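Local coordinates for dextranase (Pseudarthrobacter oxydans, PDB 6NZS), which catalyses the endohydrolysis of (1->6)-alpha-D-glucosidic linkages in dextran, as a glycoside hydrolase of family 49, at residues 252-266 / 275-289. Residues are numbered along the deposited sequence; the frame is centred on the assembly and turned at random.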
loop_
_atom_site.group_PDB
_atom_site.type_symbol
_atom_site.label_atom_id
_atom_site.label_comp_id
_atom_site.label_asym_id
_atom_site.label_seq_id
_atom_site.Cartn_x
_atom_site.Cartn_y
_atom_site.Cartn_z
ATOM N N LYS A 252 -23.439 2.670 -11.089
ATOM C CA LYS A 252 -22.809 3.764 -10.366
ATOM C C LYS A 252 -22.185 3.321 -9.052
ATOM O O LYS A 252 -21.494 4.122 -8.414
ATOM C CB LYS A 252 -23.832 4.880 -10.086
ATOM C CG LYS A 252 -24.969 4.452 -9.156
ATOM C CD LYS A 252 -26.072 5.501 -9.029
ATOM C CE LYS A 252 -27.066 5.096 -7.942
ATOM N NZ LYS A 252 -28.211 6.046 -7.817
ATOM N N TRP A 253 -22.405 2.078 -8.635
ATOM C CA TRP A 253 -22.001 1.649 -7.301
ATOM C C TRP A 253 -21.732 0.154 -7.327
ATOM O O TRP A 253 -22.585 -0.622 -7.767
ATOM C CB TRP A 253 -23.143 1.953 -6.326
ATOM C CG TRP A 253 -22.816 1.950 -4.852
ATOM C CD1 TRP A 253 -21.754 1.347 -4.223
ATOM C CD2 TRP A 253 -23.584 2.580 -3.828
ATOM N NE1 TRP A 253 -21.821 1.580 -2.867
ATOM C CE2 TRP A 253 -22.935 2.337 -2.602
ATOM C CE3 TRP A 253 -24.756 3.345 -3.833
ATOM C CZ2 TRP A 253 -23.425 2.828 -1.390
ATOM C CZ3 TRP A 253 -25.244 3.823 -2.633
ATOM C CH2 TRP A 253 -24.579 3.568 -1.427
ATOM N N VAL A 254 -20.549 -0.249 -6.854
ATOM C CA VAL A 254 -20.239 -1.644 -6.562
ATOM C C VAL A 254 -20.028 -1.751 -5.058
ATOM O O VAL A 254 -19.236 -0.992 -4.484
ATOM C CB VAL A 254 -18.998 -2.122 -7.336
ATOM C CG1 VAL A 254 -18.542 -3.481 -6.812
ATOM C CG2 VAL A 254 -19.309 -2.183 -8.829
ATOM N N TYR A 255 -20.759 -2.659 -4.416
ATOM C CA TYR A 255 -20.716 -2.824 -2.971
ATOM C C TYR A 255 -20.266 -4.240 -2.644
ATOM O O TYR A 255 -20.852 -5.212 -3.134
ATOM C CB TYR A 255 -22.093 -2.553 -2.340
ATOM C CG TYR A 255 -22.081 -2.761 -0.847
ATOM C CD1 TYR A 255 -21.399 -1.887 -0.012
ATOM C CD2 TYR A 255 -22.720 -3.847 -0.274
ATOM C CE1 TYR A 255 -21.356 -2.084 1.357
ATOM C CE2 TYR A 255 -22.692 -4.051 1.104
ATOM C CZ TYR A 255 -22.000 -3.171 1.911
ATOM O OH TYR A 255 -21.957 -3.375 3.276
ATOM N N LEU A 256 -19.231 -4.353 -1.817
ATOM C CA LEU A 256 -18.722 -5.639 -1.340
ATOM C C LEU A 256 -19.039 -5.714 0.147
ATOM O O LEU A 256 -18.405 -5.032 0.955
ATOM C CB LEU A 256 -17.212 -5.758 -1.561
ATOM C CG LEU A 256 -16.651 -5.454 -2.951
ATOM C CD1 LEU A 256 -15.159 -5.755 -2.981
ATOM C CD2 LEU A 256 -17.361 -6.253 -4.019
ATOM N N ALA A 257 -20.014 -6.535 0.511
ATOM C CA ALA A 257 -20.410 -6.628 1.902
ATOM C C ALA A 257 -19.261 -7.180 2.736
ATOM O O ALA A 257 -18.389 -7.890 2.223
ATOM C CB ALA A 257 -21.610 -7.563 2.038
ATOM N N PRO A 258 -19.239 -6.876 4.034
ATOM C CA PRO A 258 -18.312 -7.589 4.919
ATOM C C PRO A 258 -18.604 -9.076 4.817
ATOM O O PRO A 258 -19.752 -9.507 4.941
ATOM C CB PRO A 258 -18.647 -7.041 6.312
ATOM C CG PRO A 258 -20.017 -6.467 6.182
ATOM C CD PRO A 258 -20.157 -5.992 4.774
ATOM N N GLY A 259 -17.569 -9.861 4.549
ATOM C CA GLY A 259 -17.761 -11.275 4.314
ATOM C C GLY A 259 -17.930 -11.663 2.863
ATOM O O GLY A 259 -18.015 -12.864 2.567
ATOM N N ALA A 260 -17.989 -10.697 1.949
ATOM C CA ALA A 260 -17.909 -11.009 0.532
ATOM C C ALA A 260 -16.450 -11.128 0.120
ATOM O O ALA A 260 -15.601 -10.341 0.552
ATOM C CB ALA A 260 -18.588 -9.916 -0.291
ATOM N N TYR A 261 -16.161 -12.123 -0.716
ATOM C CA TYR A 261 -14.830 -12.345 -1.274
ATOM C C TYR A 261 -15.004 -12.510 -2.776
ATOM O O TYR A 261 -15.555 -13.518 -3.235
ATOM C CB TYR A 261 -14.191 -13.589 -0.655
ATOM C CG TYR A 261 -12.702 -13.733 -0.913
ATOM C CD1 TYR A 261 -12.225 -14.288 -2.091
ATOM C CD2 TYR A 261 -11.773 -13.323 0.038
ATOM C CE1 TYR A 261 -10.871 -14.431 -2.314
ATOM C CE2 TYR A 261 -10.410 -13.463 -0.180
ATOM C CZ TYR A 261 -9.968 -14.012 -1.355
ATOM O OH TYR A 261 -8.613 -14.145 -1.561
ATOM N N VAL A 262 -14.566 -11.512 -3.534
ATOM C CA VAL A 262 -14.729 -11.483 -4.982
ATOM C C VAL A 262 -13.353 -11.630 -5.618
ATOM O O VAL A 262 -12.481 -10.772 -5.431
ATOM C CB VAL A 262 -15.393 -10.174 -5.436
ATOM C CG1 VAL A 262 -15.495 -10.137 -6.960
ATOM C CG2 VAL A 262 -16.768 -10.027 -4.787
ATOM N N LYS A 263 -13.157 -12.706 -6.377
ATOM C CA LYS A 263 -11.961 -12.857 -7.201
ATOM C C LYS A 263 -12.257 -12.204 -8.546
ATOM O O LYS A 263 -13.121 -12.684 -9.292
ATOM C CB LYS A 263 -11.628 -14.335 -7.370
ATOM C CG LYS A 263 -11.521 -15.070 -6.054
ATOM C CD LYS A 263 -11.222 -16.544 -6.249
ATOM C CE LYS A 263 -11.186 -17.248 -4.898
ATOM N NZ LYS A 263 -10.616 -18.611 -5.020
ATOM N N GLY A 264 -11.587 -11.093 -8.835
ATOM C CA GLY A 264 -11.876 -10.343 -10.050
ATOM C C GLY A 264 -11.354 -8.916 -9.965
ATOM O O GLY A 264 -10.499 -8.599 -9.143
ATOM N N ALA A 265 -11.880 -8.075 -10.860
ATOM C CA ALA A 265 -11.463 -6.685 -11.010
ATOM C C ALA A 265 -12.587 -5.943 -11.714
ATOM O O ALA A 265 -13.440 -6.554 -12.360
ATOM C CB ALA A 265 -10.158 -6.565 -11.800
ATOM N N PHE A 266 -12.594 -4.618 -11.572
ATOM C CA PHE A 266 -13.695 -3.809 -12.083
ATOM C C PHE A 266 -13.156 -2.644 -12.890
ATOM O O PHE A 266 -12.235 -1.946 -12.454
ATOM C CB PHE A 266 -14.568 -3.257 -10.952
ATOM C CG PHE A 266 -15.385 -4.300 -10.255
ATOM C CD1 PHE A 266 -16.562 -4.765 -10.814
ATOM C CD2 PHE A 266 -14.973 -4.821 -9.037
ATOM C CE1 PHE A 266 -17.315 -5.730 -10.177
ATOM C CE2 PHE A 266 -15.729 -5.788 -8.393
ATOM C CZ PHE A 266 -16.898 -6.246 -8.967
ATOM N N GLN A 275 -21.363 10.665 -9.830
ATOM C CA GLN A 275 -20.859 10.083 -8.588
ATOM C C GLN A 275 -20.708 8.579 -8.757
ATOM O O GLN A 275 -21.679 7.883 -9.075
ATOM C CB GLN A 275 -21.806 10.379 -7.425
ATOM C CG GLN A 275 -21.444 9.649 -6.125
ATOM C CD GLN A 275 -20.357 10.372 -5.348
ATOM O OE1 GLN A 275 -20.514 11.535 -4.978
ATOM N NE2 GLN A 275 -19.243 9.683 -5.104
ATOM N N TYR A 276 -19.496 8.082 -8.521
ATOM C CA TYR A 276 -19.198 6.660 -8.505
ATOM C C TYR A 276 -18.919 6.242 -7.067
ATOM O O TYR A 276 -18.455 7.043 -6.253
ATOM C CB TYR A 276 -17.948 6.347 -9.342
ATOM C CG TYR A 276 -18.143 6.605 -10.818
ATOM C CD1 TYR A 276 -18.725 5.647 -11.634
ATOM C CD2 TYR A 276 -17.764 7.809 -11.387
ATOM C CE1 TYR A 276 -18.919 5.876 -12.987
ATOM C CE2 TYR A 276 -17.956 8.053 -12.738
ATOM C CZ TYR A 276 -18.534 7.081 -13.530
ATOM O OH TYR A 276 -18.736 7.330 -14.880
ATOM N N LYS A 277 -19.218 4.984 -6.755
ATOM C CA LYS A 277 -18.920 4.445 -5.434
ATOM C C LYS A 277 -18.430 3.018 -5.570
ATOM O O LYS A 277 -19.041 2.208 -6.271
ATOM C CB LYS A 277 -20.157 4.456 -4.524
ATOM C CG LYS A 277 -20.598 5.848 -4.088
ATOM C CD LYS A 277 -21.831 5.797 -3.191
ATOM C CE LYS A 277 -22.165 7.182 -2.652
ATOM N NZ LYS A 277 -23.455 7.219 -1.907
ATOM N N VAL A 278 -17.334 2.711 -4.885
ATOM C CA VAL A 278 -16.912 1.338 -4.648
ATOM C C VAL A 278 -16.692 1.265 -3.146
ATOM O O VAL A 278 -15.772 1.907 -2.630
ATOM C CB VAL A 278 -15.629 0.980 -5.411
ATOM C CG1 VAL A 278 -15.152 -0.412 -5.020
ATOM C CG2 VAL A 278 -15.871 1.074 -6.925
ATOM N N THR A 279 -17.586 0.576 -2.432
ATOM C CA THR A 279 -17.562 0.616 -0.975
ATOM C C THR A 279 -17.796 -0.771 -0.411
ATOM O O THR A 279 -18.171 -1.705 -1.126
ATOM C CB THR A 279 -18.616 1.582 -0.408
ATOM O OG1 THR A 279 -19.930 1.080 -0.689
ATOM C CG2 THR A 279 -18.466 2.965 -1.024
ATOM N N GLY A 280 -17.557 -0.892 0.886
ATOM C CA GLY A 280 -17.876 -2.072 1.665
ATOM C C GLY A 280 -16.635 -2.763 2.206
ATOM O O GLY A 280 -15.554 -2.717 1.612
ATOM N N TYR A 281 -16.804 -3.453 3.333
ATOM C CA TYR A 281 -15.696 -4.115 4.011
ATOM C C TYR A 281 -15.422 -5.531 3.495
ATOM O O TYR A 281 -15.026 -6.398 4.279
ATOM C CB TYR A 281 -15.945 -4.132 5.516
ATOM C CG TYR A 281 -15.878 -2.784 6.210
ATOM C CD1 TYR A 281 -14.781 -1.940 6.062
ATOM C CD2 TYR A 281 -16.907 -2.375 7.046
ATOM C CE1 TYR A 281 -14.714 -0.724 6.734
ATOM C CE2 TYR A 281 -16.851 -1.171 7.710
ATOM C CZ TYR A 281 -15.762 -0.348 7.555
ATOM O OH TYR A 281 -15.704 0.843 8.250
ATOM N N GLY A 282 -15.626 -5.790 2.203
ATOM C CA GLY A 282 -15.286 -7.062 1.601
ATOM C C GLY A 282 -13.913 -7.052 0.946
ATOM O O GLY A 282 -13.131 -6.106 1.069
ATOM N N VAL A 283 -13.618 -8.144 0.230
ATOM C CA VAL A 283 -12.321 -8.359 -0.413
ATOM C C VAL A 283 -12.506 -8.457 -1.920
ATOM O O VAL A 283 -13.411 -9.150 -2.400
ATOM C CB VAL A 283 -11.634 -9.635 0.119
ATOM C CG1 VAL A 283 -10.299 -9.865 -0.585
ATOM C CG2 VAL A 283 -11.438 -9.543 1.623
ATOM N N LEU A 284 -11.636 -7.775 -2.660
ATOM C CA LEU A 284 -11.510 -7.910 -4.108
ATOM C C LEU A 284 -10.098 -8.427 -4.360
ATOM O O LEU A 284 -9.122 -7.720 -4.088
ATOM C CB LEU A 284 -11.715 -6.561 -4.801
ATOM C CG LEU A 284 -11.652 -6.568 -6.334
ATOM C CD1 LEU A 284 -12.787 -7.402 -6.903
ATOM C CD2 LEU A 284 -11.689 -5.149 -6.884
ATOM N N SER A 285 -9.978 -9.651 -4.880
ATOM C CA SER A 285 -8.691 -10.323 -5.021
ATOM C C SER A 285 -8.371 -10.571 -6.489
ATOM O O SER A 285 -9.215 -11.079 -7.233
ATOM C CB SER A 285 -8.701 -11.658 -4.284
ATOM O OG SER A 285 -7.503 -12.354 -4.572
ATOM N N GLY A 286 -7.148 -10.236 -6.895
ATOM C CA GLY A 286 -6.699 -10.486 -8.256
ATOM C C GLY A 286 -5.943 -11.791 -8.416
ATOM O O GLY A 286 -5.219 -11.971 -9.405
ATOM N N GLU A 287 -6.133 -12.708 -7.458
ATOM C CA GLU A 287 -5.335 -13.930 -7.376
ATOM C C GLU A 287 -5.423 -14.797 -8.629
ATOM O O GLU A 287 -4.490 -15.560 -8.910
ATOM C CB GLU A 287 -5.776 -14.735 -6.154
ATOM C CG GLU A 287 -7.186 -15.305 -6.256
ATOM C CD GLU A 287 -7.717 -15.755 -4.911
ATOM O OE1 GLU A 287 -8.015 -14.881 -4.068
ATOM O OE2 GLU A 287 -7.838 -16.975 -4.687
ATOM N N GLN A 288 -6.529 -14.728 -9.373
ATOM C CA GLN A 288 -6.684 -15.583 -10.549
ATOM C C GLN A 288 -5.948 -15.054 -11.770
ATOM O O GLN A 288 -5.769 -15.807 -12.734
ATOM C CB GLN A 288 -8.164 -15.789 -10.891
ATOM C CG GLN A 288 -8.967 -16.372 -9.745
ATOM C CD GLN A 288 -10.439 -16.593 -10.072
ATOM O OE1 GLN A 288 -11.122 -15.693 -10.547
ATOM N NE2 GLN A 288 -10.932 -17.791 -9.797
ATOM N N TYR A 289 -5.507 -13.802 -11.756
ATOM C CA TYR A 289 -4.860 -13.204 -12.914
ATOM C C TYR A 289 -3.359 -13.452 -12.874
ATOM O O TYR A 289 -2.732 -13.377 -11.814
ATOM C CB TYR A 289 -5.125 -11.696 -12.969
ATOM C CG TYR A 289 -6.592 -11.329 -13.047
ATOM C CD1 TYR A 289 -7.361 -11.698 -14.145
ATOM C CD2 TYR A 289 -7.203 -10.612 -12.028
ATOM C CE1 TYR A 289 -8.698 -11.374 -14.222
ATOM C CE2 TYR A 289 -8.535 -10.273 -12.099
ATOM C CZ TYR A 289 -9.279 -10.658 -13.196
ATOM O OH TYR A 289 -10.616 -10.324 -13.249
HETATM O O HOH W 1 -22.806 6.298 -6.821
HETATM O O HOH W 2 -19.780 -2.291 4.516
HETATM O O HOH W 3 -8.879 -18.982 -6.666
#
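Trp-253 and Lys-277 meet across two successive coils of the parallel beta-helix of this family 49 enzyme, a worked example of how a solenoid stacks like positions from coil to coil. Strand 253-256 pairs with 275-279, and strand 260-263 with 283-285, each in parallel register, the pairing shifting by two residues at the corner between them. With CG anti to the backbone N (chi1 -164°), the indole of Trp-253 lies against the neighbouring coil, where the extended Lys-277 chain runs over one face: CD stands 3.6 Å from the centroid of the six-membered ring, a CH-pi contact, and NZ makes an off-centre cation-pi contact while hydrogen-bonding to Arg-201 O. In the ring plane, NE1 of Trp-253 gives a nearly straight 2.9 Å hydrogen bond to Thr-279 OG1, which also hydrogen-bonds to Leu-202 O. A leucine at Trp-253 would probably leave Thr-279 OG1 without its indole donor and the aliphatic run of Lys-277 without a flat surface to lie on. On the opposite, inward side, Leu-284, its CG anti to the backbone N (chi1 -178°), sends CD1 to within 3.8 Å of Val-262 CG1 and 3.7 Å of Phe-266 CE2, apolar packing that Phe-232 of the preceding coil extends. At the corner, Gly-280 and Gly-282 come so close to the other coil that a CB on either would clash with it. Beyond, the carboxylate of Glu-287 joins both segments: its OE2 forms a salt bridge with Lys-263 NZ, the hydrogen bond within it weak, and NZ is also bonded to Gly-27 O and Glu-30 O. The other oxygen, OE1, accepts from two hydroxyls: Ser-285 OG on the anti lone pair, and Tyr-261 OH, 2.7 Å away, nearly in line with the C-O bond, with ring and carboxylate planes 81° apart.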